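Local structure of probable manganase-dependent inorganic pyrophosphatase (Clostridium perfringens, 3L31) at residues I68-A73 with R94-G99; I142-H147 with H169-A174. The protein probably hydrolyses inorganic pyrophosphate as a manganese-dependent family II enzyme, with a regulatory region of CBS and DRTGG domains that binds the inhibitor AMP. All coordinates share one frame; numbering follows the deposited sequence.

Contact 1. Residues I68-A73 with R94-G99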
loop_
_atom_site.group_PDB
_atom_site.type_symbol
_atom_site.label_atom_id
_atom_site.label_comp_id
_atom_site.label_asym_id
_atom_site.label_seq_id
_atom_site.Cartn_x
_atom_site.Cartn_y
_atom_site.Cartn_z
ATOM N N ILE A 68 -13.078 0.734 8.353
ATOM C CA ILE A 68 -12.230 -0.352 7.929
ATOM C C ILE A 68 -11.606 -0.987 9.182
ATOM O O ILE A 68 -11.547 -2.230 9.279
ATOM C CB ILE A 68 -11.088 0.114 6.962
ATOM C CG1 ILE A 68 -10.351 -1.094 6.405
ATOM C CG2 ILE A 68 -10.112 1.061 7.653
ATOM C CD1 ILE A 68 -11.074 -1.686 5.262
ATOM N N LEU A 69 -11.178 -0.142 10.137
ATOM C CA LEU A 69 -10.580 -0.662 11.390
ATOM C C LEU A 69 -11.633 -1.423 12.168
ATOM O O LEU A 69 -11.337 -2.394 12.836
ATOM C CB LEU A 69 -9.931 0.416 12.273
ATOM C CG LEU A 69 -8.661 1.117 11.764
ATOM C CD1 LEU A 69 -8.304 2.235 12.768
ATOM C CD2 LEU A 69 -7.438 0.176 11.543
ATOM N N ALA A 70 -12.867 -0.989 12.004
ATOM C CA ALA A 70 -14.024 -1.585 12.632
ATOM C C ALA A 70 -14.404 -2.923 11.993
ATOM O O ALA A 70 -14.568 -3.959 12.674
ATOM C CB ALA A 70 -15.208 -0.632 12.537
ATOM N N LYS A 71 -14.594 -2.865 10.682
ATOM C CA LYS A 71 -15.008 -4.027 9.898
ATOM C C LYS A 71 -13.999 -5.136 9.979
ATOM O O LYS A 71 -14.352 -6.295 9.991
ATOM C CB LYS A 71 -15.170 -3.642 8.431
ATOM C CG LYS A 71 -16.514 -2.924 8.126
ATOM C CD LYS A 71 -16.553 -2.523 6.660
ATOM C CE LYS A 71 -16.852 -1.037 6.496
ATOM N NZ LYS A 71 -18.305 -0.774 6.187
ATOM N N SER A 72 -12.726 -4.774 10.024
ATOM C CA SER A 72 -11.663 -5.765 10.161
ATOM C C SER A 72 -11.440 -6.191 11.617
ATOM O O SER A 72 -10.661 -7.117 11.908
ATOM C CB SER A 72 -10.356 -5.196 9.637
ATOM O OG SER A 72 -10.021 -3.981 10.271
ATOM N N ALA A 73 -12.097 -5.486 12.532
ATOM C CA ALA A 73 -11.826 -5.664 13.958
ATOM C C ALA A 73 -10.326 -5.634 14.279
ATOM O O ALA A 73 -9.783 -6.491 15.002
ATOM C CB ALA A 73 -12.455 -6.952 14.466
ATOM N N ARG A 94 -12.997 -2.080 25.410
ATOM C CA ARG A 94 -13.244 -1.823 23.993
ATOM C C ARG A 94 -12.321 -2.671 23.138
ATOM O O ARG A 94 -11.120 -2.400 23.090
ATOM C CB ARG A 94 -12.976 -0.360 23.661
ATOM C CG ARG A 94 -12.535 -0.142 22.207
ATOM C CD ARG A 94 -12.477 1.319 21.815
ATOM N NE ARG A 94 -13.469 2.091 22.547
ATOM C CZ ARG A 94 -14.743 2.192 22.192
ATOM N NH1 ARG A 94 -15.179 1.556 21.116
ATOM N NH2 ARG A 94 -15.580 2.918 22.922
ATOM N N LYS A 95 -12.829 -3.665 22.434
ATOM C CA LYS A 95 -11.933 -4.385 21.510
ATOM C C LYS A 95 -11.886 -3.732 20.088
ATOM O O LYS A 95 -10.856 -3.807 19.385
ATOM C CB LYS A 95 -12.277 -5.883 21.457
ATOM C CG LYS A 95 -12.118 -6.607 22.828
ATOM C CD LYS A 95 -10.852 -6.099 23.605
ATOM C CE LYS A 95 -10.488 -6.961 24.843
ATOM N NZ LYS A 95 -11.616 -7.097 25.816
ATOM N N VAL A 96 -12.980 -3.050 19.731
ATOM C CA VAL A 96 -13.145 -2.456 18.398
ATOM C C VAL A 96 -13.147 -0.913 18.436
ATOM O O VAL A 96 -13.625 -0.306 19.382
ATOM C CB VAL A 96 -14.380 -3.077 17.696
ATOM C CG1 VAL A 96 -14.753 -2.346 16.434
ATOM C CG2 VAL A 96 -14.063 -4.541 17.350
ATOM N N PHE A 97 -12.470 -0.316 17.463
ATOM C CA PHE A 97 -12.455 1.158 17.245
ATOM C C PHE A 97 -13.451 1.428 16.104
ATOM O O PHE A 97 -13.243 1.030 14.956
ATOM C CB PHE A 97 -11.035 1.672 16.942
ATOM C CG PHE A 97 -10.019 1.201 17.940
ATOM C CD1 PHE A 97 -9.969 1.747 19.184
ATOM C CD2 PHE A 97 -9.178 0.136 17.654
ATOM C CE1 PHE A 97 -9.098 1.283 20.133
ATOM C CE2 PHE A 97 -8.300 -0.348 18.594
ATOM C CZ PHE A 97 -8.260 0.229 19.832
ATOM N N PRO A 98 -14.569 2.053 16.437
ATOM C CA PRO A 98 -15.689 1.909 15.471
ATOM C C PRO A 98 -15.757 2.981 14.422
ATOM O O PRO A 98 -16.552 2.823 13.530
ATOM C CB PRO A 98 -16.957 2.045 16.313
ATOM C CG PRO A 98 -16.551 2.693 17.594
ATOM C CD PRO A 98 -15.012 2.299 17.806
ATOM N N GLY A 99 -14.983 4.063 14.552
ATOM C CA GLY A 99 -15.233 5.280 13.755
ATOM C C GLY A 99 -14.313 5.444 12.556
ATOM O O GLY A 99 -13.863 4.450 11.980
HETATM O O HOH W 1 -10.789 -2.401 15.430
HETATM O O HOH W 2 -11.315 2.741 10.362
#
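Val96 sets one methyl against Ala70 of helix 68-71 and the other against Ala73 beyond it. Val96 CG1 stands 3.9 Å from Ala70 CA, while Val96 CG2 reaches Ala73 CB at 4.1 Å. The first torsion makes this split possible: with CG1 anti to the backbone N (chi1 170°) and CG2 anti to the carbonyl carbon, one branch meets the helix and the other the residue that leaves it. The closest approach is made by Ala70, whose CB lies 3.5 Å from Phe97 O and a little farther from Pro98 O, a methyl resting on two successive carbonyl oxygens of the loop.

No direct hydrogen bond joins the two segments; two waters bridge them, each with a weak bond on the loop side. One donates to Leu69 O and weakly accepts from Phe97 N, and the second accepts from Leu69 N at 2.9 Å and reaches Gly99 O weakly. Each segment is also braced from within. Arg94 NH1 meets Val96 O at 3.0 Å in the guanidinium plane, tying the loop back on itself. Ile68 O accepts from both N and OG of Ser72, just past the helix. The side chains of Leu69 and Phe97 both pack on Ile120 of strand 120-123, and Asn67 ND2 bonds to Pro98 O.

Ala73, at positive phi (48°), closes the helix as a Schellman motif, and the arrangement is that of a capped short helix lying against the loop that leads from strand 86-89 to strand 101-103 of the DRTGG domain.

Contact 2. Residues I142-H147 with H169-A174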
loop_
_atom_site.group_PDB
_atom_site.type_symbol
_atom_site.label_atom_id
_atom_site.label_comp_id
_atom_site.label_asym_id
_atom_site.label_seq_id
_atom_site.Cartn_x
_atom_site.Cartn_y
_atom_site.Cartn_z
ATOM N N ILE A 142 -4.142 9.040 19.036
ATOM C CA ILE A 142 -2.829 8.721 18.613
ATOM C C ILE A 142 -2.019 10.005 18.558
ATOM O O ILE A 142 -2.341 10.911 17.805
ATOM C CB ILE A 142 -2.824 8.061 17.246
ATOM C CG1 ILE A 142 -3.678 6.784 17.258
ATOM C CG2 ILE A 142 -1.374 7.745 16.820
ATOM C CD1 ILE A 142 -3.608 5.950 15.897
ATOM N N VAL A 143 -1.014 10.082 19.421
ATOM C CA VAL A 143 -0.251 11.271 19.562
ATOM C C VAL A 143 1.044 11.058 18.837
ATOM O O VAL A 143 1.663 10.005 18.979
ATOM C CB VAL A 143 0.050 11.609 21.033
ATOM C CG1 VAL A 143 0.907 12.800 21.107
ATOM C CG2 VAL A 143 -1.256 11.879 21.765
ATOM N N THR A 144 1.425 12.057 18.039
ATOM C CA THR A 144 2.527 11.902 17.093
ATOM C C THR A 144 3.855 12.378 17.659
ATOM O O THR A 144 3.944 12.762 18.810
ATOM C CB THR A 144 2.300 12.671 15.827
ATOM O OG1 THR A 144 2.084 14.024 16.198
ATOM C CG2 THR A 144 1.107 12.158 15.107
ATOM N N GLY A 145 4.879 12.282 16.845
ATOM C CA GLY A 145 6.188 12.896 17.159
ATOM C C GLY A 145 6.944 12.363 18.371
ATOM O O GLY A 145 7.938 12.912 18.769
ATOM N N GLY A 146 6.473 11.281 18.963
ATOM C CA GLY A 146 7.137 10.734 20.148
ATOM C C GLY A 146 6.831 11.512 21.427
ATOM O O GLY A 146 7.345 11.189 22.482
ATOM N N HIS A 147 5.971 12.517 21.326
ATOM C CA HIS A 147 5.605 13.401 22.472
ATOM C C HIS A 147 4.550 12.863 23.443
ATOM O O HIS A 147 3.377 13.264 23.417
ATOM C CB HIS A 147 5.173 14.778 21.960
ATOM C CG HIS A 147 6.253 15.489 21.205
ATOM N ND1 HIS A 147 6.114 15.878 19.885
ATOM C CD2 HIS A 147 7.516 15.826 21.571
ATOM C CE1 HIS A 147 7.233 16.456 19.484
ATOM N NE2 HIS A 147 8.103 16.432 20.484
ATOM N N HIS A 169 6.386 8.421 14.934
ATOM C CA HIS A 169 6.140 8.950 13.593
ATOM C C HIS A 169 5.317 10.246 13.596
ATOM O O HIS A 169 4.663 10.580 14.582
ATOM C CB HIS A 169 5.427 7.930 12.782
ATOM C CG HIS A 169 6.084 6.591 12.790
ATOM N ND1 HIS A 169 7.302 6.371 12.212
ATOM C CD2 HIS A 169 5.642 5.381 13.209
ATOM C CE1 HIS A 169 7.609 5.086 12.301
ATOM N NE2 HIS A 169 6.613 4.461 12.895
ATOM N N ASP A 170 5.414 10.979 12.488
ATOM C CA ASP A 170 4.649 12.208 12.270
ATOM C C ASP A 170 3.237 11.880 11.707
ATOM O O ASP A 170 2.982 10.743 11.360
ATOM C CB ASP A 170 5.448 13.265 11.432
ATOM C CG ASP A 170 5.623 12.894 9.963
ATOM O OD1 ASP A 170 5.474 11.711 9.552
ATOM O OD2 ASP A 170 5.966 13.830 9.196
ATOM N N SER A 171 2.309 12.826 11.637
ATOM C CA SER A 171 0.943 12.476 11.111
ATOM C C SER A 171 0.938 11.852 9.705
ATOM O O SER A 171 0.213 10.950 9.435
ATOM C CB SER A 171 0.073 13.690 10.976
ATOM O OG SER A 171 0.145 14.524 12.072
ATOM N N PHE A 172 1.732 12.365 8.790
ATOM C CA PHE A 172 1.747 11.810 7.448
ATOM C C PHE A 172 2.121 10.353 7.508
ATOM O O PHE A 172 1.495 9.507 6.909
ATOM C CB PHE A 172 2.808 12.552 6.608
ATOM C CG PHE A 172 3.089 11.929 5.275
ATOM C CD1 PHE A 172 2.098 11.905 4.289
ATOM C CD2 PHE A 172 4.351 11.425 4.981
ATOM C CE1 PHE A 172 2.308 11.350 3.060
ATOM C CE2 PHE A 172 4.604 10.884 3.707
ATOM C CZ PHE A 172 3.551 10.814 2.757
ATOM N N THR A 173 3.227 10.071 8.200
ATOM C CA THR A 173 3.808 8.721 8.221
ATOM C C THR A 173 2.791 7.789 8.902
ATOM O O THR A 173 2.511 6.679 8.447
ATOM C CB THR A 173 5.221 8.711 8.977
ATOM O OG1 THR A 173 6.182 9.540 8.286
ATOM C CG2 THR A 173 5.790 7.324 9.084
ATOM N N ALA A 174 2.220 8.263 10.002
ATOM C CA ALA A 174 1.328 7.433 10.790
ATOM C C ALA A 174 0.074 7.118 9.945
ATOM O O ALA A 174 -0.522 6.017 10.094
ATOM C CB ALA A 174 0.920 8.151 12.134
#
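Thr144 fills the close-packed part of this contact, its CB 3.4 Å from His169 O and its methyl CG2 3.7 Å from Ser171 N. With chi1 at 56°, OG1 sits between the backbone N and the carbonyl carbon, which leaves CG2 anti to the carbonyl carbon and turned to the start of helix 171-177, where Ser171 OG also lies beside it. OG1 itself bonds to Ala123 O of the adjacent strand. Next along the chain, Gly145 N donates to His169 O over 2.8 Å; the bond is nearly straight at the hydrogen (170°), although the donor sits above the carbonyl plane.

Beyond Gly145, itself exposed, Gly146 and His147 lead off to solvent in a type I' turn from Thr144 to His147, with Gly145 O over the centre of one face of the His147 ring. Across from them, Asp170 OD1 accepts from Thr173 OG1 at 2.6 Å and from Thr173 N at 3.1 Å.

Asp170 is thus the N-cap of helix 171-177, which follows strand 163-166. The end of strand 140-143 meets the start of the helix after its parallel neighbour, in the mixed alpha/beta sheet of the DRTGG domain.

Both contacts are partly buried, with two buried residues each, but contact 1 lies nearer the centre of the chain (about 12 Å, centre to centre) than contact 2 (about 19 Å), whose turn is exposed. Contact 1 runs along helix 68-71 and its Schellman exit, contact 2 at the N-terminal start of helix 171-177. They share no element, yet strand 120-123 lies beside both, packing on side chains of contact 1 and pairing with strand 140-143 of contact 2. Methyls, carbonyls and bridging water serve in contact 1, whereas a direct backbone bond and a threonine carry contact 2. The second subunit packs on contact 2, through Ser171 and Phe172, but not on contact 1.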